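Side-chain contacts in Serine/threonine-protein kinase PknE (Mycobacterium tuberculosis, PDB 2H34), which transfers phosphate from ATP to serine and threonine side chains of proteins, being the cytoplasmic kinase domain of a membrane-bound bacterial signalling protein: residues 156-161 and 204-209; 198-203 and 231-236; 217-222 and 244-249; 272-275 and 279-282. All coordinates share one frame; numbering follows the deposited sequence.

Interaction 1: 156-161 and 204-209; sequences THRDVK and PERFSE
NH1 of Arg206 reaches across to the carboxylate of Asp159 and makes a salt bridge, 2.9 Å from NH1 to OD2. The angle at the hydrogen is 158°. The carboxylate oxygen lies at the edge of the guanidinium and almost in its plane, so the bond leaves NH1 in a natural direction. Seen from Asp159 the approach is less regular: OD2 is met on its anti side, with the nitrogen 29° out of the carboxylate plane. The same NH1 lies 3.1 Å from the backbone O of Arg158. The long chain of Arg206 starts nearly straight, and a bend at chi3 then turns the guanidinium so that NH1 faces the carboxylate of Asp159 while one face lies under Arg158. Residues 157-159 form the His-Arg-Asp motif of the kinase catalytic loop, and Asp159 is the predicted proton acceptor. Arg206 directly follows the Ala-Pro-Glu motif that closes the activation segment, so the bridge ties the catalytic loop to the end of that segment. Arg158 contributes its aliphatic part: its CB sits 3.7 Å above one face of the Arg206 guanidinium, towards the rim, and its CD touches NH2. The extended chain of Arg158 carries its own guanidinium past this point, leaving NE 5.0 Å from NH2 of Arg206 and the two planar groups 43° apart. In related kinases the arginine of this motif often receives a phosphorylated residue of the activation segment. Asp159 also packs on Ala220 of helix 217-230, and Arg206 on Ala216.

Interaction 2: 198-203 and 231-236; sequences TLYYMA and GSPPYQ
Pro233 meets Tyr200 where the loop after helix 217-230 passes the P+1 loop, the part of a kinase activation segment that in relatives receives the substrate residue following the phosphorylated one. The proline's CG lies 4.1 Å above one face of the Tyr200 ring, displaced towards the rim near CD1, and the two side chains run side by side in the same direction. A rigid proline suits this place, offering a compact apolar ring whose CG bears on the tyrosine, with little backbone freedom to lose. Its CB also comes within 4.4 Å of OH of Tyr201, a loose contact. That hydroxyl is engaged in a hydrogen bond to Glu227 of helix 217-230, a residue on which Pro233 packs as well. Pro234 lies at the margin of the contact and rests instead on Tyr226 of the same helix. At Tyr235 the backbone takes over: its side chain turns to the interior, where its ring meets that of His246 edge-to-face, while its carbonyl faces the P+1 loop. Tyr200 is placed for both partners with CG beside its own backbone N (chi1 -66°), one ring face turned to the proline and an edge to this carbonyl, with CD1 3.7 Å from O of Tyr235.

Interaction 3: 217-222 and 244-249; sequences DIYALT and GAHINQ
The rings of Tyr219 and His246 lean together between two helices of the kinase C-lobe, 217-230 and 239-248, known in this fold as αF and αG. Their centroids are 5.3 Å apart and their planes stand at 52°, an oblique pair. The hydroxyl end of the tyrosine meets the edge of the imidazole. The model places the two groups implausibly close there, and the imidazole is probably turned over, so the detail of this meeting is doubtful. What is secure is the span: the CA atoms of Tyr219 and His246 are 10.4 Å apart, a buried gap that the two large ring side chains, each directed at the other helix, are well suited to fill between them. Tyr219 holds its CG opposite the backbone N (chi1 -174°), which sends the ring outwards from its helix. On the way the ring packs against Ala203, Met273 and Arg280. One turn further along helix 217-230, threonine suits a buried position because its hydroxyl can be satisfied within its own helix: OG1 of Thr222 donates to the backbone O of Ile218 at 2.8 Å, tilted 20° from the plane of that carbonyl.

Interaction 4: 272-275 and 279-282; sequences GMAK and DRYV
NE of Arg280 donates to the backbone O of Ala274 at 2.9 Å, and the bond is nearly straight, with 173° at the hydrogen. The carbonyl oxygen sits at the guanidinium edge and within 1° of its plane. NH2 of Arg280 adds a weak bond of 3.3 Å to the O of Lys275, and its stronger partner is Glu205, with which it forms a salt bridge. Arginine suits this buried place because its flat head can serve two successive carbonyls and a carboxylate together. A bend at chi3 (-149°) brings the head round to the loop, and CD comes within 3.4 Å of the O of Gly272. Further out the contact is van der Waals packing. The CB of Ala274 touches CB of Asp279 at 3.7 Å and also packs on CG of Arg280. Beyond Arg280, the Tyr281 ring lies obliquely against Gly272, its CE1 3.6 Å from the glycine N, directly against the backbone at the end of helix 264-272. The whole is the loop between the helices called αH and αI, whose arginine, paired with the glutamate of the Ala-Pro-Glu motif, is a hallmark of the protein kinase C-lobe.

Overall arrangement
All four contacts lie in the C-lobe, ranged around helix 217-230. Interaction 1 is the surface one and relies on charge, beside the catalytic loop; interaction 3 is buried and joins two helices through aromatic rings. Interactions 2 and 4 are partly buried: the former is largely apolar and edges the P+1 loop, the latter rests on an arginine bonding to backbone carbonyls. Residues 198-209 run through interactions 1 and 2, and a buried charge pair links the end of this run to interaction 4. Lys275 of interaction 4 reaches interaction 3, where its NZ probably bonds to the carbonyls of His246 and Gln249. Tyr235 of interaction 2 packs on Met273 of interaction 4.

Interaction 1: 156-161 and 204-209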
loop_
_atom_site.group_PDB
_atom_site.type_symbol
_atom_site.label_atom_id
_atom_site.label_comp_id
_atom_site.label_asym_id
_atom_site.label_seq_id
_atom_site.Cartn_x
_atom_site.Cartn_y
_atom_site.Cartn_z
ATOM N N THR A 156 6.479 -9.802 3.044
ATOM C CA THR A 156 5.171 -9.747 2.382
ATOM C C THR A 156 4.163 -8.880 3.142
ATOM O O THR A 156 3.911 -9.089 4.330
ATOM C CB THR A 156 4.570 -11.163 2.166
ATOM O OG1 THR A 156 5.604 -12.066 1.773
ATOM C CG2 THR A 156 3.495 -11.146 1.091
ATOM N N HIS A 157 3.598 -7.908 2.433
ATOM C CA HIS A 157 2.500 -7.092 2.941
ATOM C C HIS A 157 1.222 -7.875 2.867
ATOM O O HIS A 157 0.874 -8.392 1.812
ATOM C CB HIS A 157 2.350 -5.829 2.101
ATOM C CG HIS A 157 3.395 -4.803 2.386
ATOM N ND1 HIS A 157 3.090 -3.483 2.640
ATOM C CD2 HIS A 157 4.740 -4.910 2.496
ATOM C CE1 HIS A 157 4.208 -2.818 2.871
ATOM N NE2 HIS A 157 5.223 -3.660 2.785
ATOM N N ARG A 158 0.513 -7.949 3.986
ATOM C CA ARG A 158 -0.793 -8.606 4.012
ATOM C C ARG A 158 -1.875 -7.889 3.198
ATOM O O ARG A 158 -2.967 -8.435 3.033
ATOM C CB ARG A 158 -1.270 -8.793 5.453
ATOM C CG ARG A 158 -0.876 -10.124 6.055
ATOM C CD ARG A 158 -1.368 -10.231 7.490
ATOM N NE ARG A 158 -0.543 -11.145 8.279
ATOM C CZ ARG A 158 -0.127 -10.904 9.518
ATOM N NH1 ARG A 158 -0.454 -9.766 10.128
ATOM N NH2 ARG A 158 0.631 -11.796 10.144
ATOM N N ASP A 159 -1.584 -6.677 2.705
ATOM C CA ASP A 159 -2.584 -5.867 1.998
ATOM C C ASP A 159 -2.092 -4.502 1.536
ATOM O O ASP A 159 -0.930 -4.133 1.731
ATOM C CB ASP A 159 -3.774 -5.615 2.907
ATOM C CG ASP A 159 -3.378 -4.900 4.162
ATOM O OD1 ASP A 159 -2.440 -4.074 4.091
ATOM O OD2 ASP A 159 -3.989 -5.190 5.219
ATOM N N VAL A 160 -3.012 -3.749 0.941
ATOM C CA VAL A 160 -2.747 -2.409 0.441
ATOM C C VAL A 160 -3.998 -1.584 0.691
ATOM O O VAL A 160 -5.121 -2.077 0.497
ATOM C CB VAL A 160 -2.497 -2.390 -1.086
ATOM C CG1 VAL A 160 -1.492 -1.313 -1.447
ATOM C CG2 VAL A 160 -2.009 -3.725 -1.587
ATOM N N LYS A 161 -3.806 -0.341 1.134
ATOM C CA LYS A 161 -4.882 0.631 1.215
ATOM C C LYS A 161 -4.456 1.771 0.305
ATOM O O LYS A 161 -3.262 2.046 0.201
ATOM C CB LYS A 161 -5.011 1.158 2.646
ATOM C CG LYS A 161 -5.451 0.143 3.686
ATOM C CD LYS A 161 -4.732 0.336 5.045
ATOM C CE LYS A 161 -5.505 1.218 6.028
ATOM N NZ LYS A 161 -5.087 2.642 5.981
ATOM N N PRO A 204 -10.607 -13.182 1.720
ATOM C CA PRO A 204 -11.339 -13.988 2.671
ATOM C C PRO A 204 -10.439 -14.862 3.545
ATOM O O PRO A 204 -10.703 -14.996 4.734
ATOM C CB PRO A 204 -12.225 -14.849 1.776
ATOM C CG PRO A 204 -12.284 -14.128 0.481
ATOM C CD PRO A 204 -10.940 -13.560 0.338
ATOM N N GLU A 205 -9.374 -15.426 2.977
ATOM C CA GLU A 205 -8.527 -16.370 3.727
ATOM C C GLU A 205 -7.932 -15.778 5.009
ATOM O O GLU A 205 -7.447 -16.512 5.880
ATOM C CB GLU A 205 -7.421 -16.965 2.849
ATOM C CG GLU A 205 -6.414 -15.955 2.326
ATOM C CD GLU A 205 -6.801 -15.385 0.974
ATOM O OE1 GLU A 205 -8.007 -15.340 0.650
ATOM O OE2 GLU A 205 -5.896 -14.988 0.228
ATOM N N ARG A 206 -7.987 -14.453 5.118
ATOM C CA ARG A 206 -7.455 -13.748 6.276
ATOM C C ARG A 206 -8.360 -13.841 7.510
ATOM O O ARG A 206 -7.889 -13.715 8.644
ATOM C CB ARG A 206 -7.215 -12.291 5.920
ATOM C CG ARG A 206 -6.244 -12.090 4.778
ATOM C CD ARG A 206 -5.785 -10.640 4.710
ATOM N NE ARG A 206 -5.406 -10.134 6.028
ATOM C CZ ARG A 206 -5.015 -8.889 6.289
ATOM N NH1 ARG A 206 -4.933 -7.971 5.323
ATOM N NH2 ARG A 206 -4.705 -8.563 7.541
ATOM N N PHE A 207 -9.654 -14.065 7.291
ATOM C CA PHE A 207 -10.620 -14.105 8.397
ATOM C C PHE A 207 -10.573 -15.396 9.239
ATOM O O PHE A 207 -10.895 -15.363 10.427
ATOM C CB PHE A 207 -12.046 -13.766 7.916
ATOM C CG PHE A 207 -12.137 -12.457 7.151
ATOM C CD1 PHE A 207 -12.006 -11.235 7.808
ATOM C CD2 PHE A 207 -12.339 -12.448 5.770
ATOM C CE1 PHE A 207 -12.066 -10.020 7.087
ATOM C CE2 PHE A 207 -12.420 -11.247 5.054
ATOM C CZ PHE A 207 -12.281 -10.033 5.715
ATOM N N SER A 208 -10.151 -16.513 8.640
ATOM C CA SER A 208 -9.904 -17.754 9.389
ATOM C C SER A 208 -8.538 -18.342 9.027
ATOM O O SER A 208 -7.653 -17.615 8.580
ATOM C CB SER A 208 -11.025 -18.777 9.146
ATOM O OG SER A 208 -11.174 -19.682 10.240
ATOM N N GLU A 209 -8.369 -19.649 9.229
ATOM C CA GLU A 209 -7.138 -20.351 8.843
ATOM C C GLU A 209 -7.283 -21.074 7.505
ATOM O O GLU A 209 -6.441 -20.931 6.622
ATOM C CB GLU A 209 -6.714 -21.345 9.930
ATOM C CG GLU A 209 -5.842 -20.732 11.024
ATOM C CD GLU A 209 -6.638 -19.942 12.046
ATOM O OE1 GLU A 209 -6.438 -18.712 12.143
ATOM O OE2 GLU A 209 -7.471 -20.554 12.746
#

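Interaction 2: 198-203 and 231-236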
loop_
_atom_site.group_PDB
_atom_site.type_symbol
_atom_site.label_atom_id
_atom_site.label_comp_id
_atom_site.label_asym_id
_atom_site.label_seq_id
_atom_site.Cartn_x
_atom_site.Cartn_y
_atom_site.Cartn_z
ATOM N N THR A 198 -8.174 -1.783 6.690
ATOM C CA THR A 198 -9.640 -1.926 6.621
ATOM C C THR A 198 -10.124 -3.044 5.731
ATOM O O THR A 198 -9.496 -3.376 4.712
ATOM C CB THR A 198 -10.379 -0.659 6.151
ATOM O OG1 THR A 198 -9.766 -0.181 4.949
ATOM C CG2 THR A 198 -10.433 0.418 7.256
ATOM N N LEU A 199 -11.293 -3.558 6.114
ATOM C CA LEU A 199 -11.939 -4.690 5.473
ATOM C C LEU A 199 -12.250 -4.514 3.988
ATOM O O LEU A 199 -12.457 -5.515 3.290
ATOM C CB LEU A 199 -13.215 -5.055 6.226
ATOM C CG LEU A 199 -13.055 -5.964 7.443
ATOM C CD1 LEU A 199 -12.322 -5.272 8.591
ATOM C CD2 LEU A 199 -14.416 -6.430 7.893
ATOM N N TYR A 200 -12.288 -3.269 3.507
ATOM C CA TYR A 200 -12.611 -3.013 2.103
ATOM C C TYR A 200 -11.696 -3.765 1.147
ATOM O O TYR A 200 -12.096 -4.050 0.015
ATOM C CB TYR A 200 -12.529 -1.533 1.754
ATOM C CG TYR A 200 -13.530 -0.624 2.414
ATOM C CD1 TYR A 200 -14.892 -0.913 2.386
ATOM C CD2 TYR A 200 -13.113 0.570 3.029
ATOM C CE1 TYR A 200 -15.818 -0.055 2.987
ATOM C CE2 TYR A 200 -14.027 1.440 3.626
ATOM C CZ TYR A 200 -15.379 1.124 3.601
ATOM O OH TYR A 200 -16.296 1.969 4.188
ATOM N N TYR A 201 -10.478 -4.079 1.600
ATOM C CA TYR A 201 -9.427 -4.617 0.723
ATOM C C TYR A 201 -8.912 -5.999 1.151
ATOM O O TYR A 201 -7.820 -6.415 0.753
ATOM C CB TYR A 201 -8.275 -3.591 0.589
ATOM C CG TYR A 201 -8.795 -2.200 0.284
ATOM C CD1 TYR A 201 -9.029 -1.278 1.310
ATOM C CD2 TYR A 201 -9.127 -1.837 -1.014
ATOM C CE1 TYR A 201 -9.551 -0.034 1.043
ATOM C CE2 TYR A 201 -9.651 -0.586 -1.290
ATOM C CZ TYR A 201 -9.865 0.306 -0.259
ATOM O OH TYR A 201 -10.395 1.537 -0.541
HETATM N N MSE A 202 -9.714 -6.721 1.932
HETATM C CA MSE A 202 -9.241 -7.944 2.565
HETATM C C MSE A 202 -9.737 -9.234 1.947
HETATM O O MSE A 202 -10.941 -9.479 1.863
HETATM C CB MSE A 202 -9.584 -7.950 4.037
HETATM C CG MSE A 202 -8.477 -7.480 4.925
HETATM SE SE MSE A 202 -9.065 -7.743 6.767
HETATM C CE MSE A 202 -8.127 -6.131 7.543
ATOM N N ALA A 203 -8.782 -10.070 1.546
ATOM C CA ALA A 203 -9.061 -11.414 1.056
ATOM C C ALA A 203 -9.770 -12.218 2.133
ATOM O O ALA A 203 -9.574 -11.964 3.320
ATOM C CB ALA A 203 -7.765 -12.104 0.634
ATOM N N GLY A 231 -14.745 4.424 -8.849
ATOM C CA GLY A 231 -14.932 5.521 -7.912
ATOM C C GLY A 231 -15.094 5.027 -6.490
ATOM O O GLY A 231 -14.858 5.771 -5.551
ATOM N N SER A 232 -15.482 3.765 -6.329
ATOM C CA SER A 232 -15.764 3.196 -5.001
ATOM C C SER A 232 -15.288 1.733 -4.814
ATOM O O SER A 232 -15.153 1.000 -5.788
ATOM C CB SER A 232 -17.258 3.325 -4.689
ATOM O OG SER A 232 -18.026 2.990 -5.823
ATOM N N PRO A 233 -15.038 1.309 -3.555
ATOM C CA PRO A 233 -14.508 -0.028 -3.327
ATOM C C PRO A 233 -15.546 -1.038 -3.747
ATOM O O PRO A 233 -16.722 -0.689 -3.757
ATOM C CB PRO A 233 -14.299 -0.065 -1.815
ATOM C CG PRO A 233 -15.246 0.945 -1.276
ATOM C CD PRO A 233 -15.240 2.034 -2.285
ATOM N N PRO A 234 -15.121 -2.268 -4.134
ATOM C CA PRO A 234 -16.038 -3.289 -4.659
ATOM C C PRO A 234 -17.185 -3.650 -3.736
ATOM O O PRO A 234 -18.279 -3.937 -4.212
ATOM C CB PRO A 234 -15.132 -4.509 -4.902
ATOM C CG PRO A 234 -13.906 -4.252 -4.150
ATOM C CD PRO A 234 -13.729 -2.756 -4.151
ATOM N N TYR A 235 -16.951 -3.632 -2.429
ATOM C CA TYR A 235 -18.023 -3.987 -1.496
ATOM C C TYR A 235 -18.322 -2.868 -0.505
ATOM O O TYR A 235 -17.453 -2.478 0.273
ATOM C CB TYR A 235 -17.688 -5.292 -0.760
ATOM C CG TYR A 235 -17.471 -6.493 -1.667
ATOM C CD1 TYR A 235 -16.322 -7.278 -1.551
ATOM C CD2 TYR A 235 -18.415 -6.840 -2.636
ATOM C CE1 TYR A 235 -16.118 -8.367 -2.377
ATOM C CE2 TYR A 235 -18.225 -7.930 -3.458
ATOM C CZ TYR A 235 -17.078 -8.693 -3.329
ATOM O OH TYR A 235 -16.891 -9.783 -4.161
ATOM N N GLN A 236 -19.544 -2.340 -0.554
ATOM C CA GLN A 236 -19.977 -1.288 0.371
ATOM C C GLN A 236 -20.694 -1.885 1.582
ATOM O O GLN A 236 -20.851 -3.102 1.670
ATOM C CB GLN A 236 -20.887 -0.281 -0.337
ATOM C CG GLN A 236 -20.187 0.976 -0.828
ATOM C CD GLN A 236 -19.941 0.958 -2.314
ATOM O OE1 GLN A 236 -19.612 -0.080 -2.886
ATOM N NE2 GLN A 236 -20.101 2.109 -2.955
#

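Interaction 3: 217-222 and 244-249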
loop_
_atom_site.group_PDB
_atom_site.type_symbol
_atom_site.label_atom_id
_atom_site.label_comp_id
_atom_site.label_asym_id
_atom_site.label_seq_id
_atom_site.Cartn_x
_atom_site.Cartn_y
_atom_site.Cartn_z
ATOM N N ASP A 217 -1.887 -9.515 -0.660
ATOM C CA ASP A 217 -1.738 -8.189 -1.291
ATOM C C ASP A 217 -2.228 -8.084 -2.749
ATOM O O ASP A 217 -2.747 -7.042 -3.159
ATOM C CB ASP A 217 -0.308 -7.636 -1.145
ATOM C CG ASP A 217 0.774 -8.638 -1.526
ATOM O OD1 ASP A 217 1.929 -8.207 -1.761
ATOM O OD2 ASP A 217 0.494 -9.849 -1.575
ATOM N N ILE A 218 -2.086 -9.166 -3.512
ATOM C CA ILE A 218 -2.602 -9.238 -4.883
ATOM C C ILE A 218 -4.109 -8.998 -4.907
ATOM O O ILE A 218 -4.615 -8.289 -5.773
ATOM C CB ILE A 218 -2.236 -10.595 -5.559
ATOM C CG1 ILE A 218 -0.738 -10.634 -5.866
ATOM C CG2 ILE A 218 -3.031 -10.812 -6.852
ATOM C CD1 ILE A 218 -0.106 -11.954 -5.646
ATOM N N TYR A 219 -4.808 -9.579 -3.938
ATOM C CA TYR A 219 -6.254 -9.403 -3.792
ATOM C C TYR A 219 -6.538 -7.931 -3.515
ATOM O O TYR A 219 -7.319 -7.291 -4.233
ATOM C CB TYR A 219 -6.792 -10.267 -2.639
ATOM C CG TYR A 219 -8.312 -10.284 -2.467
ATOM C CD1 TYR A 219 -9.063 -11.355 -2.944
ATOM C CD2 TYR A 219 -8.990 -9.267 -1.791
ATOM C CE1 TYR A 219 -10.441 -11.409 -2.786
ATOM C CE2 TYR A 219 -10.379 -9.310 -1.633
ATOM C CZ TYR A 219 -11.092 -10.388 -2.141
ATOM O OH TYR A 219 -12.459 -10.483 -2.019
ATOM N N ALA A 220 -5.896 -7.406 -2.470
ATOM C CA ALA A 220 -6.059 -6.019 -2.075
ATOM C C ALA A 220 -5.879 -5.064 -3.271
ATOM O O ALA A 220 -6.762 -4.249 -3.568
ATOM C CB ALA A 220 -5.090 -5.694 -0.966
ATOM N N LEU A 221 -4.764 -5.205 -3.985
ATOM C CA LEU A 221 -4.461 -4.322 -5.121
ATOM C C LEU A 221 -5.576 -4.297 -6.163
ATOM O O LEU A 221 -5.821 -3.270 -6.801
ATOM C CB LEU A 221 -3.141 -4.717 -5.781
ATOM C CG LEU A 221 -2.462 -3.697 -6.690
ATOM C CD1 LEU A 221 -2.010 -2.497 -5.895
ATOM C CD2 LEU A 221 -1.271 -4.323 -7.402
ATOM N N THR A 222 -6.252 -5.430 -6.321
ATOM C CA THR A 222 -7.308 -5.545 -7.312
ATOM C C THR A 222 -8.558 -4.779 -6.859
ATOM O O THR A 222 -9.194 -4.097 -7.671
ATOM C CB THR A 222 -7.608 -7.021 -7.646
ATOM O OG1 THR A 222 -6.378 -7.723 -7.808
ATOM C CG2 THR A 222 -8.399 -7.131 -8.924
ATOM N N GLY A 244 -18.624 -10.316 4.947
ATOM C CA GLY A 244 -19.429 -11.334 4.281
ATOM C C GLY A 244 -19.343 -11.254 2.763
ATOM O O GLY A 244 -19.261 -12.303 2.062
ATOM N N ALA A 245 -19.348 -10.011 2.257
ATOM C CA ALA A 245 -19.402 -9.806 0.819
ATOM C C ALA A 245 -18.179 -10.431 0.140
ATOM O O ALA A 245 -18.293 -11.074 -0.908
ATOM C CB ALA A 245 -19.507 -8.329 0.509
ATOM N N HIS A 246 -17.018 -10.263 0.773
ATOM C CA HIS A 246 -15.746 -10.809 0.290
ATOM C C HIS A 246 -15.756 -12.333 0.227
ATOM O O HIS A 246 -15.140 -12.946 -0.652
ATOM C CB HIS A 246 -14.605 -10.376 1.209
ATOM C CG HIS A 246 -13.958 -9.087 0.814
ATOM N ND1 HIS A 246 -13.949 -7.976 1.630
ATOM C CD2 HIS A 246 -13.277 -8.737 -0.303
ATOM C CE1 HIS A 246 -13.295 -6.997 1.032
ATOM N NE2 HIS A 246 -12.869 -7.436 -0.139
ATOM N N ILE A 247 -16.432 -12.943 1.185
ATOM C CA ILE A 247 -16.432 -14.383 1.283
ATOM C C ILE A 247 -17.331 -14.967 0.205
ATOM O O ILE A 247 -17.054 -16.041 -0.330
ATOM C CB ILE A 247 -16.851 -14.846 2.698
ATOM C CG1 ILE A 247 -15.703 -14.581 3.677
ATOM C CG2 ILE A 247 -17.208 -16.339 2.705
ATOM C CD1 ILE A 247 -16.142 -14.305 5.098
ATOM N N ASN A 248 -18.363 -14.216 -0.159
ATOM C CA ASN A 248 -19.512 -14.791 -0.830
ATOM C C ASN A 248 -20.045 -14.004 -2.039
ATOM O O ASN A 248 -20.336 -14.600 -3.075
ATOM C CB ASN A 248 -20.593 -15.038 0.220
ATOM C CG ASN A 248 -21.896 -15.483 -0.368
ATOM O OD1 ASN A 248 -22.410 -14.864 -1.301
ATOM N ND2 ASN A 248 -22.470 -16.540 0.204
ATOM N N GLN A 249 -20.188 -12.682 -1.915
ATOM C CA GLN A 249 -20.834 -11.889 -2.972
ATOM C C GLN A 249 -20.129 -12.121 -4.300
ATOM O O GLN A 249 -18.910 -12.257 -4.340
ATOM C CB GLN A 249 -20.881 -10.391 -2.631
#

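Interaction 4: 272-275 and 279-282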
loop_
_atom_site.group_PDB
_atom_site.type_symbol
_atom_site.label_atom_id
_atom_site.label_comp_id
_atom_site.label_asym_id
_atom_site.label_seq_id
_atom_site.Cartn_x
_atom_site.Cartn_y
_atom_site.Cartn_z
ATOM N N GLY A 272 -8.422 -11.336 -10.291
ATOM C CA GLY A 272 -7.608 -10.694 -9.268
ATOM C C GLY A 272 -8.201 -10.799 -7.880
ATOM O O GLY A 272 -7.474 -10.802 -6.877
HETATM N N MSE A 273 -9.525 -10.871 -7.815
HETATM C CA MSE A 273 -10.185 -11.128 -6.549
HETATM C C MSE A 273 -11.090 -12.348 -6.619
HETATM O O MSE A 273 -12.132 -12.405 -5.963
HETATM C CB MSE A 273 -10.902 -9.884 -6.016
HETATM C CG MSE A 273 -11.851 -9.190 -6.970
HETATM SE SE MSE A 273 -12.376 -7.433 -6.247
HETATM C CE MSE A 273 -13.439 -8.050 -4.713
ATOM N N ALA A 274 -10.664 -13.329 -7.411
ATOM C CA ALA A 274 -11.288 -14.642 -7.437
ATOM C C ALA A 274 -11.320 -15.176 -6.016
ATOM O O ALA A 274 -10.505 -14.772 -5.177
ATOM C CB ALA A 274 -10.507 -15.578 -8.345
ATOM N N LYS A 275 -12.260 -16.073 -5.740
ATOM C CA LYS A 275 -12.517 -16.493 -4.364
ATOM C C LYS A 275 -11.399 -17.367 -3.811
ATOM O O LYS A 275 -10.779 -17.016 -2.803
ATOM C CB LYS A 275 -13.880 -17.168 -4.257
ATOM C CG LYS A 275 -15.021 -16.248 -4.638
ATOM C CD LYS A 275 -15.149 -15.098 -3.651
ATOM C CE LYS A 275 -16.087 -14.036 -4.173
ATOM N NZ LYS A 275 -16.587 -13.170 -3.074
ATOM N N ASP A 279 -6.822 -19.271 -7.729
ATOM C CA ASP A 279 -7.370 -18.805 -9.003
ATOM C C ASP A 279 -6.923 -17.415 -9.393
ATOM O O ASP A 279 -7.217 -16.971 -10.496
ATOM C CB ASP A 279 -8.880 -18.833 -8.962
ATOM C CG ASP A 279 -9.385 -20.122 -8.444
ATOM O OD1 ASP A 279 -8.682 -21.129 -8.669
ATOM O OD2 ASP A 279 -10.457 -20.139 -7.799
ATOM N N ARG A 280 -6.239 -16.725 -8.487
ATOM C CA ARG A 280 -5.899 -15.331 -8.703
ATOM C C ARG A 280 -4.565 -15.285 -9.402
ATOM O O ARG A 280 -3.960 -16.334 -9.633
ATOM C CB ARG A 280 -5.814 -14.575 -7.379
ATOM C CG ARG A 280 -7.116 -14.514 -6.622
ATOM C CD ARG A 280 -6.908 -13.815 -5.302
ATOM N NE ARG A 280 -7.810 -14.307 -4.264
ATOM C CZ ARG A 280 -7.450 -14.482 -2.995
ATOM N NH1 ARG A 280 -6.203 -14.220 -2.622
ATOM N NH2 ARG A 280 -8.325 -14.917 -2.101
ATOM N N TYR A 281 -4.103 -14.080 -9.733
ATOM C CA TYR A 281 -2.777 -13.919 -10.281
ATOM C C TYR A 281 -1.781 -14.262 -9.199
ATOM O O TYR A 281 -2.048 -14.053 -8.026
ATOM C CB TYR A 281 -2.557 -12.499 -10.770
ATOM C CG TYR A 281 -3.556 -12.028 -11.807
ATOM C CD1 TYR A 281 -4.676 -11.283 -11.438
ATOM C CD2 TYR A 281 -3.371 -12.304 -13.157
ATOM C CE1 TYR A 281 -5.590 -10.843 -12.389
ATOM C CE2 TYR A 281 -4.272 -11.866 -14.111
ATOM C CZ TYR A 281 -5.376 -11.144 -13.722
ATOM O OH TYR A 281 -6.263 -10.703 -14.664
ATOM N N VAL A 282 -0.650 -14.823 -9.605
ATOM C CA VAL A 282 0.390 -15.255 -8.676
ATOM C C VAL A 282 1.245 -14.067 -8.226
ATOM O O VAL A 282 1.777 -14.056 -7.111
ATOM C CB VAL A 282 1.243 -16.371 -9.315
ATOM C CG1 VAL A 282 2.479 -16.695 -8.477
ATOM C CG2 VAL A 282 0.385 -17.607 -9.463
#